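Local coordinates for Lin2004 protein (Listeria innocua, PDB 2HUJ) that is of unknown function but represents a bacterial protein family that adopts a four-helical bundle fold, at residues A[31-36]-A[117-122]. Numbering follows the deposited sequence.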
loop_
_atom_site.group_PDB
_atom_site.type_symbol
_atom_site.label_atom_id
_atom_site.label_comp_id
_atom_site.label_asym_id
_atom_site.label_seq_id
_atom_site.Cartn_x
_atom_site.Cartn_y
_atom_site.Cartn_z
ATOM N N LEU A 31 -1.832 5.641 2.101
ATOM C CA LEU A 31 -0.949 6.798 2.168
ATOM C C LEU A 31 0.485 6.477 1.737
ATOM O O LEU A 31 1.119 7.259 0.994
ATOM C CB LEU A 31 -0.963 7.399 3.591
ATOM C CG LEU A 31 -0.402 8.807 3.716
ATOM C CD1 LEU A 31 -1.358 9.810 3.011
ATOM C CD2 LEU A 31 -0.190 9.215 5.174
ATOM N N GLN A 32 0.993 5.327 2.169
ATOM C CA GLN A 32 2.301 4.881 1.713
ATOM C C GLN A 32 2.345 4.757 0.199
ATOM O O GLN A 32 3.330 5.145 -0.446
ATOM C CB GLN A 32 2.704 3.560 2.374
ATOM C CG GLN A 32 4.075 3.042 1.945
ATOM C CD GLN A 32 5.226 3.972 2.338
ATOM O OE1 GLN A 32 5.384 4.253 3.501
ATOM N NE2 GLN A 32 6.021 4.461 1.353
ATOM N N ASN A 33 1.303 4.161 -0.350
ATOM C CA ASN A 33 1.215 3.938 -1.795
ATOM C C ASN A 33 1.309 5.292 -2.518
ATOM O O ASN A 33 2.037 5.431 -3.509
ATOM C CB ASN A 33 -0.074 3.187 -2.103
ATOM C CG ASN A 33 -0.152 2.744 -3.568
ATOM O OD1 ASN A 33 0.819 2.167 -4.094
ATOM N ND2 ASN A 33 -1.264 3.014 -4.216
ATOM N N GLU A 34 0.583 6.286 -1.999
ATOM C CA GLU A 34 0.636 7.660 -2.508
ATOM C C GLU A 34 2.027 8.283 -2.399
ATOM O O GLU A 34 2.471 8.940 -3.316
ATOM C CB GLU A 34 -0.376 8.574 -1.793
ATOM C CG GLU A 34 -1.809 8.235 -1.953
ATOM C CD GLU A 34 -2.293 8.231 -3.394
ATOM O OE1 GLU A 34 -1.698 8.910 -4.253
ATOM O OE2 GLU A 34 -3.307 7.553 -3.643
ATOM N N LYS A 35 2.709 8.053 -1.277
ATOM C CA LYS A 35 4.064 8.540 -1.070
ATOM C C LYS A 35 4.991 7.981 -2.142
ATOM O O LYS A 35 5.804 8.741 -2.701
ATOM C CB LYS A 35 4.607 8.150 0.301
ATOM C CG LYS A 35 4.031 8.871 1.482
ATOM C CD LYS A 35 4.773 8.410 2.743
ATOM C CE LYS A 35 4.133 8.884 4.029
ATOM N NZ LYS A 35 4.905 8.345 5.212
ATOM N N ASN A 36 4.851 6.688 -2.448
ATOM C CA ASN A 36 5.684 6.055 -3.479
ATOM C C ASN A 36 5.511 6.752 -4.800
ATOM O O ASN A 36 6.479 7.063 -5.513
ATOM C CB ASN A 36 5.316 4.579 -3.661
ATOM C CG ASN A 36 5.607 3.708 -2.420
ATOM O OD1 ASN A 36 6.143 4.161 -1.405
ATOM N ND2 ASN A 36 5.227 2.434 -2.536
ATOM N N ASP A 117 0.655 1.118 -13.221
ATOM C CA ASP A 117 -0.222 -0.040 -13.073
ATOM C C ASP A 117 -0.140 -0.647 -11.687
ATOM O O ASP A 117 -1.152 -1.076 -11.140
ATOM C CB ASP A 117 0.044 -1.094 -14.144
ATOM C CG ASP A 117 -0.434 -0.680 -15.544
ATOM O OD1 ASP A 117 -1.207 0.300 -15.734
ATOM O OD2 ASP A 117 -0.032 -1.379 -16.505
ATOM N N HIS A 118 1.071 -0.663 -11.129
ATOM C CA HIS A 118 1.279 -1.118 -9.732
ATOM C C HIS A 118 0.672 -0.187 -8.720
ATOM O O HIS A 118 0.020 -0.634 -7.750
ATOM C CB HIS A 118 2.740 -1.354 -9.494
ATOM C CG HIS A 118 3.217 -2.620 -10.121
ATOM N ND1 HIS A 118 3.366 -2.750 -11.490
ATOM C CD2 HIS A 118 3.407 -3.862 -9.600
ATOM C CE1 HIS A 118 3.723 -3.996 -11.776
ATOM N NE2 HIS A 118 3.757 -4.692 -10.647
ATOM N N TYR A 119 0.901 1.107 -8.910
ATOM C CA TYR A 119 0.309 2.117 -8.023
ATOM C C TYR A 119 -1.218 2.014 -8.039
ATOM O O TYR A 119 -1.873 1.998 -6.987
ATOM C CB TYR A 119 0.758 3.531 -8.468
ATOM C CG TYR A 119 -0.127 4.678 -7.970
ATOM C CD1 TYR A 119 -0.179 5.018 -6.615
ATOM C CD2 TYR A 119 -0.865 5.438 -8.856
ATOM C CE1 TYR A 119 -0.970 6.078 -6.176
ATOM C CE2 TYR A 119 -1.655 6.478 -8.425
ATOM C CZ TYR A 119 -1.714 6.781 -7.075
ATOM O OH TYR A 119 -2.518 7.823 -6.688
ATOM N N GLN A 120 -1.805 1.955 -9.227
ATOM C CA GLN A 120 -3.273 1.961 -9.329
ATOM C C GLN A 120 -3.899 0.673 -8.814
ATOM O O GLN A 120 -4.955 0.708 -8.167
ATOM C CB GLN A 120 -3.709 2.220 -10.768
ATOM C CG GLN A 120 -3.438 3.653 -11.177
ATOM C CD GLN A 120 -4.037 4.085 -12.497
ATOM O OE1 GLN A 120 -4.027 3.346 -13.500
ATOM N NE2 GLN A 120 -4.506 5.342 -12.532
ATOM N N SER A 121 -3.258 -0.461 -9.083
ATOM C CA SER A 121 -3.778 -1.749 -8.630
ATOM C C SER A 121 -3.919 -1.739 -7.101
ATOM O O SER A 121 -4.956 -2.108 -6.553
ATOM C CB SER A 121 -2.857 -2.890 -9.074
ATOM O OG SER A 121 -3.308 -4.128 -8.554
ATOM N N THR A 122 -2.866 -1.331 -6.405
ATOM C CA THR A 122 -2.932 -1.197 -4.960
ATOM C C THR A 122 -3.993 -0.242 -4.491
ATOM O O THR A 122 -4.756 -0.543 -3.557
ATOM C CB THR A 122 -1.560 -0.772 -4.403
ATOM O OG1 THR A 122 -0.616 -1.811 -4.696
ATOM C CG2 THR A 122 -1.639 -0.593 -2.910
HETATM O O HOH W 1 1.885 0.039 -5.311
#
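Tyr119 OH is held by two groups: it donates a hydrogen bond to Glu34 OE1 at 2.8 Å and is also hydrogen-bonded to Lys123 NZ, one turn further along its own helix. Glu34 starts out pointing away from helix 112-137, but a bend at chi2 (-59°) brings its carboxylate back to the edge of the tyrosine ring. There the two planes stand almost perpendicular, 89° apart, and the hydroxyl meets OE1 on the syn side. The nearby ammonium group probably favours a charged carboxylate.

Deeper in the interface, Asn33 shows how a buried amide can be satisfied at both ends. With CG anti to the backbone N (chi1 -172°), the side chain reaches straight across, and ND2 gives a nearly linear bond of 3.0 Å to Tyr119 O. On the other branch, OD1 accepts from a water at 2.7 Å, which also donates to Thr122 OG1, a hydroxyl hydrogen-bonded in addition to Ala94 O of helix 88-104. Thr122 CG2 packs against Asn33 CG at 3.7 Å, while Trp37 stacks on the Tyr119 ring. The axes of segments 31-36 and 117-122 come within 10.1 Å of each other, running nearly antiparallel. Here polar side chains, a methyl contact and one water join the first and last helices, 16-45 and 112-137, of a four-helix bundle, the fold of this DUF1798 family member.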